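Local coordinates for protein peptide ABC transporter permease (Staphylococcus hominis, PDB 6EXS) that probably imports peptides, including the thioalcohol-conjugated peptides that are precursors of axillary malodour, across the cell membrane as a POT-family transporter of the major facilitator superfamily, at residues Y66-I80 / S117-N131. Residues are numbered along the deposited sequence; the frame is centred on the assembly and turned at random.
Sequences YGALIYMSSIPGAWI and SMFFIIIGSGLMKPN. With OLC ((2R)-2,3-dihydroxypropyl (9Z)-octadec-9-enoate), chain C; OLC ((2R)-2,3-dihydroxypropyl (9Z)-octadec-9-enoate), chain D; OLC ((2R)-2,3-dihydroxypropyl (9Z)-octadec-9-enoate), chain E.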
loop_
_atom_site.group_PDB
_atom_site.type_symbol
_atom_site.label_atom_id
_atom_site.label_comp_id
_atom_site.label_asym_id
_atom_site.label_seq_id
_atom_site.Cartn_x
_atom_site.Cartn_y
_atom_site.Cartn_z
ATOM N N TYR A 66 3.544 2.386 -9.653
ATOM C CA TYR A 66 4.567 1.890 -8.736
ATOM C C TYR A 66 3.890 1.257 -7.496
ATOM O O TYR A 66 4.215 0.123 -7.148
ATOM C CB TYR A 66 5.491 3.063 -8.359
ATOM C CG TYR A 66 6.743 2.752 -7.567
ATOM C CD1 TYR A 66 7.195 1.440 -7.412
ATOM C CD2 TYR A 66 7.481 3.769 -6.975
ATOM C CE1 TYR A 66 8.342 1.155 -6.674
ATOM C CE2 TYR A 66 8.635 3.494 -6.245
ATOM C CZ TYR A 66 9.063 2.189 -6.103
ATOM O OH TYR A 66 10.219 1.947 -5.413
ATOM N N GLY A 67 2.934 1.976 -6.894
ATOM C CA GLY A 67 2.151 1.536 -5.741
ATOM C C GLY A 67 1.328 0.298 -6.046
ATOM O O GLY A 67 1.304 -0.636 -5.246
ATOM N N ALA A 68 0.681 0.263 -7.239
ATOM C CA ALA A 68 -0.110 -0.873 -7.729
ATOM C C ALA A 68 0.776 -2.109 -7.908
ATOM O O ALA A 68 0.351 -3.212 -7.551
ATOM C CB ALA A 68 -0.775 -0.516 -9.054
ATOM N N LEU A 69 2.015 -1.927 -8.432
ATOM C CA LEU A 69 2.935 -3.042 -8.677
ATOM C C LEU A 69 3.484 -3.644 -7.407
ATOM O O LEU A 69 3.630 -4.857 -7.357
ATOM C CB LEU A 69 4.056 -2.690 -9.660
ATOM C CG LEU A 69 3.617 -2.604 -11.132
ATOM C CD1 LEU A 69 4.620 -1.851 -11.956
ATOM C CD2 LEU A 69 3.370 -3.983 -11.735
ATOM N N ILE A 70 3.728 -2.826 -6.367
ATOM C CA ILE A 70 4.197 -3.308 -5.062
ATOM C C ILE A 70 3.191 -4.298 -4.447
ATOM O O ILE A 70 3.597 -5.369 -4.001
ATOM C CB ILE A 70 4.568 -2.130 -4.110
ATOM C CG1 ILE A 70 5.960 -1.589 -4.465
ATOM C CG2 ILE A 70 4.488 -2.547 -2.618
ATOM C CD1 ILE A 70 6.163 -0.226 -4.143
ATOM N N TYR A 71 1.887 -3.953 -4.490
ATOM C CA TYR A 71 0.780 -4.754 -3.968
ATOM C C TYR A 71 0.476 -5.973 -4.845
ATOM O O TYR A 71 0.167 -7.032 -4.297
ATOM C CB TYR A 71 -0.462 -3.869 -3.719
ATOM C CG TYR A 71 -0.285 -2.955 -2.520
ATOM C CD1 TYR A 71 0.414 -1.757 -2.631
ATOM C CD2 TYR A 71 -0.747 -3.324 -1.261
ATOM C CE1 TYR A 71 0.654 -0.950 -1.521
ATOM C CE2 TYR A 71 -0.523 -2.518 -0.142
ATOM C CZ TYR A 71 0.177 -1.327 -0.279
ATOM O OH TYR A 71 0.403 -0.507 0.805
ATOM N N MET A 72 0.605 -5.844 -6.199
ATOM C CA MET A 72 0.393 -6.941 -7.169
ATOM C C MET A 72 1.463 -8.023 -7.052
ATOM O O MET A 72 1.144 -9.204 -7.156
ATOM C CB MET A 72 0.382 -6.412 -8.613
ATOM C CG MET A 72 -0.992 -6.140 -9.165
ATOM S SD MET A 72 -0.889 -5.155 -10.677
ATOM C CE MET A 72 -2.461 -4.378 -10.647
ATOM N N SER A 73 2.728 -7.629 -6.838
ATOM C CA SER A 73 3.850 -8.563 -6.718
ATOM C C SER A 73 3.853 -9.408 -5.412
ATOM O O SER A 73 4.627 -10.365 -5.329
ATOM C CB SER A 73 5.176 -7.837 -6.901
ATOM O OG SER A 73 5.410 -6.947 -5.824
ATOM N N SER A 74 3.003 -9.077 -4.408
ATOM C CA SER A 74 2.909 -9.875 -3.173
ATOM C C SER A 74 2.275 -11.240 -3.475
ATOM O O SER A 74 2.535 -12.201 -2.757
ATOM C CB SER A 74 2.109 -9.154 -2.098
ATOM O OG SER A 74 0.763 -9.014 -2.509
ATOM N N ILE A 75 1.449 -11.311 -4.536
ATOM C CA ILE A 75 0.806 -12.531 -5.032
ATOM C C ILE A 75 1.912 -13.547 -5.448
ATOM O O ILE A 75 2.000 -14.581 -4.779
ATOM C CB ILE A 75 -0.249 -12.244 -6.157
ATOM C CG1 ILE A 75 -1.349 -11.242 -5.691
ATOM C CG2 ILE A 75 -0.838 -13.550 -6.687
ATOM C CD1 ILE A 75 -2.245 -10.652 -6.799
ATOM N N PRO A 76 2.807 -13.291 -6.449
ATOM C CA PRO A 76 3.855 -14.289 -6.748
ATOM C C PRO A 76 4.868 -14.456 -5.609
ATOM O O PRO A 76 5.337 -15.564 -5.380
ATOM C CB PRO A 76 4.494 -13.774 -8.050
ATOM C CG PRO A 76 4.180 -12.351 -8.101
ATOM C CD PRO A 76 2.873 -12.157 -7.401
ATOM N N GLY A 77 5.145 -13.368 -4.882
ATOM C CA GLY A 77 6.047 -13.339 -3.729
ATOM C C GLY A 77 5.646 -14.265 -2.595
ATOM O O GLY A 77 6.514 -14.864 -1.956
ATOM N N ALA A 78 4.334 -14.412 -2.342
ATOM C CA ALA A 78 3.822 -15.334 -1.323
ATOM C C ALA A 78 3.885 -16.774 -1.851
ATOM O O ALA A 78 4.177 -17.672 -1.074
ATOM C CB ALA A 78 2.398 -14.967 -0.941
ATOM N N TRP A 79 3.647 -16.979 -3.175
ATOM C CA TRP A 79 3.716 -18.263 -3.884
ATOM C C TRP A 79 5.155 -18.794 -3.852
ATOM O O TRP A 79 5.349 -19.973 -3.535
ATOM C CB TRP A 79 3.228 -18.118 -5.341
ATOM C CG TRP A 79 3.221 -19.398 -6.139
ATOM C CD1 TRP A 79 2.169 -20.253 -6.306
ATOM C CD2 TRP A 79 4.308 -19.945 -6.912
ATOM N NE1 TRP A 79 2.526 -21.290 -7.140
ATOM C CE2 TRP A 79 3.842 -21.147 -7.497
ATOM C CE3 TRP A 79 5.638 -19.549 -7.145
ATOM C CZ2 TRP A 79 4.655 -21.946 -8.315
ATOM C CZ3 TRP A 79 6.439 -20.336 -7.961
ATOM C CH2 TRP A 79 5.951 -21.524 -8.528
ATOM N N ILE A 80 6.157 -17.924 -4.181
ATOM C CA ILE A 80 7.606 -18.219 -4.163
ATOM C C ILE A 80 7.982 -18.768 -2.790
ATOM O O ILE A 80 8.561 -19.845 -2.706
ATOM C CB ILE A 80 8.473 -16.979 -4.565
ATOM C CG1 ILE A 80 8.339 -16.684 -6.079
ATOM C CG2 ILE A 80 9.954 -17.164 -4.151
ATOM C CD1 ILE A 80 8.790 -15.310 -6.514
ATOM N N SER A 117 15.599 1.310 -9.627
ATOM C CA SER A 117 15.191 1.392 -8.216
ATOM C C SER A 117 13.782 0.806 -8.059
ATOM O O SER A 117 13.552 -0.010 -7.168
ATOM C CB SER A 117 15.191 2.846 -7.761
ATOM O OG SER A 117 14.603 3.024 -6.485
ATOM N N MET A 118 12.842 1.228 -8.933
ATOM C CA MET A 118 11.456 0.763 -8.944
ATOM C C MET A 118 11.396 -0.743 -9.117
ATOM O O MET A 118 10.715 -1.396 -8.345
ATOM C CB MET A 118 10.652 1.481 -10.030
ATOM C CG MET A 118 10.086 2.812 -9.567
ATOM S SD MET A 118 9.385 3.844 -10.878
ATOM C CE MET A 118 8.143 2.675 -11.645
ATOM N N PHE A 119 12.189 -1.290 -10.062
ATOM C CA PHE A 119 12.310 -2.712 -10.372
ATOM C C PHE A 119 12.711 -3.543 -9.129
ATOM O O PHE A 119 12.028 -4.520 -8.813
ATOM C CB PHE A 119 13.303 -2.919 -11.545
ATOM C CG PHE A 119 13.729 -4.344 -11.817
ATOM C CD1 PHE A 119 12.903 -5.212 -12.520
ATOM C CD2 PHE A 119 14.956 -4.820 -11.368
ATOM C CE1 PHE A 119 13.297 -6.532 -12.769
ATOM C CE2 PHE A 119 15.346 -6.140 -11.609
ATOM C CZ PHE A 119 14.514 -6.988 -12.304
ATOM N N PHE A 120 13.800 -3.146 -8.434
ATOM C CA PHE A 120 14.302 -3.840 -7.245
ATOM C C PHE A 120 13.353 -3.715 -6.045
ATOM O O PHE A 120 13.177 -4.685 -5.304
ATOM C CB PHE A 120 15.727 -3.368 -6.894
ATOM C CG PHE A 120 16.821 -3.900 -7.796
ATOM C CD1 PHE A 120 17.193 -5.238 -7.753
ATOM C CD2 PHE A 120 17.509 -3.053 -8.652
ATOM C CE1 PHE A 120 18.206 -5.728 -8.581
ATOM C CE2 PHE A 120 18.518 -3.544 -9.486
ATOM C CZ PHE A 120 18.862 -4.878 -9.443
ATOM N N ILE A 121 12.716 -2.533 -5.864
ATOM C CA ILE A 121 11.776 -2.345 -4.758
ATOM C C ILE A 121 10.454 -3.088 -5.047
ATOM O O ILE A 121 9.940 -3.720 -4.123
ATOM C CB ILE A 121 11.604 -0.864 -4.321
ATOM C CG1 ILE A 121 12.930 -0.355 -3.675
ATOM C CG2 ILE A 121 10.408 -0.680 -3.345
ATOM C CD1 ILE A 121 13.151 1.188 -3.665
ATOM N N ILE A 122 9.953 -3.102 -6.312
ATOM C CA ILE A 122 8.738 -3.865 -6.667
ATOM C C ILE A 122 8.942 -5.361 -6.338
ATOM O O ILE A 122 8.114 -5.945 -5.641
ATOM C CB ILE A 122 8.241 -3.634 -8.128
ATOM C CG1 ILE A 122 7.616 -2.237 -8.283
ATOM C CG2 ILE A 122 7.221 -4.729 -8.557
ATOM C CD1 ILE A 122 7.706 -1.669 -9.677
ATOM N N ILE A 123 10.073 -5.941 -6.795
ATOM C CA ILE A 123 10.427 -7.344 -6.608
ATOM C C ILE A 123 10.717 -7.667 -5.141
ATOM O O ILE A 123 10.198 -8.664 -4.632
ATOM C CB ILE A 123 11.571 -7.790 -7.572
ATOM C CG1 ILE A 123 11.080 -7.699 -9.040
ATOM C CG2 ILE A 123 12.056 -9.230 -7.222
ATOM C CD1 ILE A 123 11.989 -8.234 -10.052
ATOM N N GLY A 124 11.534 -6.836 -4.494
ATOM C CA GLY A 124 11.876 -6.990 -3.088
ATOM C C GLY A 124 10.659 -6.963 -2.187
ATOM O O GLY A 124 10.513 -7.851 -1.348
ATOM N N SER A 125 9.760 -5.955 -2.368
ATOM C CA SER A 125 8.516 -5.782 -1.597
ATOM C C SER A 125 7.530 -6.958 -1.778
ATOM O O SER A 125 6.941 -7.415 -0.802
ATOM C CB SER A 125 7.843 -4.449 -1.908
ATOM O OG SER A 125 8.715 -3.356 -1.650
ATOM N N GLY A 126 7.404 -7.476 -2.995
ATOM C CA GLY A 126 6.560 -8.636 -3.257
ATOM C C GLY A 126 7.052 -9.859 -2.517
ATOM O O GLY A 126 6.249 -10.687 -2.094
ATOM N N LEU A 127 8.380 -9.944 -2.299
ATOM C CA LEU A 127 9.037 -11.032 -1.572
ATOM C C LEU A 127 9.010 -10.831 -0.049
ATOM O O LEU A 127 8.788 -11.787 0.696
ATOM C CB LEU A 127 10.491 -11.207 -2.046
ATOM C CG LEU A 127 10.726 -11.908 -3.383
ATOM C CD1 LEU A 127 12.172 -11.787 -3.791
ATOM C CD2 LEU A 127 10.358 -13.388 -3.306
ATOM N N MET A 128 9.269 -9.605 0.411
ATOM C CA MET A 128 9.319 -9.303 1.825
ATOM C C MET A 128 7.957 -9.069 2.458
ATOM O O MET A 128 7.697 -9.654 3.513
ATOM C CB MET A 128 10.258 -8.119 2.098
ATOM C CG MET A 128 10.692 -8.017 3.540
ATOM S SD MET A 128 11.614 -6.506 3.830
ATOM C CE MET A 128 11.584 -6.448 5.605
ATOM N N LYS A 129 7.116 -8.179 1.869
ATOM C CA LYS A 129 5.822 -7.756 2.441
ATOM C C LYS A 129 4.886 -8.889 2.908
ATOM O O LYS A 129 4.574 -8.890 4.102
ATOM C CB LYS A 129 5.055 -6.817 1.514
ATOM C CG LYS A 129 4.754 -5.481 2.117
ATOM C CD LYS A 129 5.227 -4.405 1.178
ATOM C CE LYS A 129 4.470 -3.145 1.432
ATOM N NZ LYS A 129 5.058 -1.999 0.704
ATOM N N PRO A 130 4.399 -9.839 2.065
ATOM C CA PRO A 130 3.462 -10.837 2.591
ATOM C C PRO A 130 4.096 -11.866 3.522
ATOM O O PRO A 130 3.410 -12.444 4.366
ATOM C CB PRO A 130 2.903 -11.481 1.319
ATOM C CG PRO A 130 3.993 -11.356 0.330
ATOM C CD PRO A 130 4.621 -10.039 0.615
ATOM N N ASN A 131 5.412 -12.067 3.374
ATOM C CA ASN A 131 6.174 -13.092 4.067
ATOM C C ASN A 131 6.582 -12.729 5.484
ATOM O O ASN A 131 6.523 -13.617 6.342
ATOM C CB ASN A 131 7.338 -13.525 3.207
ATOM C CG ASN A 131 6.777 -14.285 2.021
ATOM O OD1 ASN A 131 5.803 -15.048 2.150
ATOM N ND2 ASN A 131 7.272 -14.018 0.833
HETATM C C10 OLC C . 7.567 -11.176 -8.728
HETATM C C9 OLC C . 7.334 -10.498 -9.846
HETATM C C11 OLC C . 7.491 -10.679 -7.312
HETATM C C8 OLC C . 6.935 -9.056 -9.984
HETATM C C24 OLC C . -1.709 -14.585 -11.696
HETATM C C12 OLC C . 8.180 -11.603 -6.320
HETATM C C7 OLC C . 5.839 -8.832 -11.026
HETATM C C6 OLC C . 4.830 -7.770 -10.617
HETATM C C5 OLC C . 3.532 -7.761 -11.415
HETATM C C4 OLC C . 2.673 -9.009 -11.285
HETATM C C3 OLC C . 1.209 -8.761 -11.611
HETATM C C2 OLC C . 0.439 -10.010 -12.035
HETATM C C21 OLC C . 0.420 -13.518 -10.847
HETATM C C1 OLC C . 0.395 -11.119 -11.022
HETATM C C22 OLC C . -0.943 -14.073 -10.496
HETATM O O19 OLC C . 0.477 -10.969 -9.831
HETATM O O25 OLC C . -2.899 -15.247 -11.286
HETATM O O23 OLC C . -0.754 -15.146 -9.576
HETATM O O20 OLC C . 0.235 -12.309 -11.624
HETATM C C24 OLC D . -2.130 -18.665 -5.699
HETATM C C6 OLC D . 6.453 -16.126 -10.227
HETATM C C5 OLC D . 5.067 -16.508 -10.719
HETATM C C4 OLC D . 4.400 -17.596 -9.893
HETATM C C3 OLC D . 3.047 -18.047 -10.417
HETATM C C2 OLC D . 1.872 -17.227 -9.890
HETATM C C21 OLC D . -0.127 -17.676 -6.836
HETATM C C1 OLC D . 0.974 -17.978 -8.949
HETATM C C22 OLC D . -1.626 -17.857 -6.877
HETATM O O19 OLC D . 0.812 -19.172 -8.961
HETATM O O25 OLC D . -3.545 -18.800 -5.722
HETATM O O23 OLC D . -2.245 -16.569 -6.872
HETATM O O20 OLC D . 0.362 -17.141 -8.093
HETATM C C10 OLC E . 18.743 -3.924 -13.507
HETATM C C9 OLC E . 17.485 -3.977 -13.921
HETATM C C11 OLC E . 19.473 -2.720 -12.980
HETATM C C8 OLC E . 16.502 -2.844 -13.965
HETATM C C24 OLC E . 16.457 6.141 -20.903
HETATM C C12 OLC E . 20.889 -3.009 -12.487
HETATM C C7 OLC E . 15.905 -2.597 -15.347
HETATM C C13 OLC E . 21.547 -1.821 -11.798
HETATM C C6 OLC E . 15.258 -1.228 -15.510
HETATM C C5 OLC E . 16.222 -0.107 -15.887
HETATM C C4 OLC E . 16.458 0.049 -17.385
HETATM C C3 OLC E . 15.457 0.950 -18.099
HETATM C C2 OLC E . 15.881 2.416 -18.131
HETATM C C21 OLC E . 14.538 5.666 -19.306
HETATM C C1 OLC E . 14.889 3.348 -18.768
HETATM C C22 OLC E . 14.956 6.134 -20.686
HETATM O O19 OLC E . 13.782 3.042 -19.133
HETATM O O25 OLC E . 17.092 7.190 -20.179
HETATM O O23 OLC E . 14.309 5.337 -21.682
HETATM O O20 OLC E . 15.401 4.582 -18.875
HETATM O O HOH W 1 12.008 3.949 -6.084
HETATM O O HOH W 2 4.127 -6.790 -1.743
#
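Tyr66 lays one face of its ring against Met118 where two transmembrane helices of the major facilitator fold run side by side, the N-to-C directions of 66-72 and 117-131 being 37° apart. Met118 CG stands almost on the ring normal, 3.5 Å from the centroid of the Tyr66 ring, and SD lies over the same face in a Met-aromatic contact; Ile122 CG1 meets the ring edge in plane. The ring, its CG anti to the backbone N (chi1 -172°), enters as a knob among Ser117, Met118, Ile121 and Ile122, and Tyr66 OH shares a water with Ser117 OG, to which the water donates; Ser117 OG is also hydrogen-bonded to Gly101 O. Leu69 CB packs on Ile122 CD1. Ile70 is the next knob: its CG2 branch touches Ser125 CB and lies 3.4 Å from Lys129 NZ. The Lys129 side chain, which makes a cation-pi contact with Tyr32, is about 8 Å from the bound peptide conjugate. At Ser73 the hydroxyl faces three carbonyls, with OG 2.9 Å from Ile122 O and similarly near Leu69 O and Ile70 O. Helix 74-80 crosses 117-131 at 59°. Ser74 CB rests on Pro130 CG, in the kinked part of the second helix. Gly77 and Gly126 bring the backbones into contact, with a CA-H...O contact of 3.1 Å from Gly77 CA to Gly126 O. The Asn131 amide joins the helices here, ND2 donating to Leu127 O and, at 3.0 Å, to Gly77 O from above the carbonyl plane. Farther along, Ala78 CB meets the Pro130 ring. A monoolein chain lies against Gly77, Ile80 and Leu127, and Ile80 CG2 meets Leu127 CD2 at 3.9 Å.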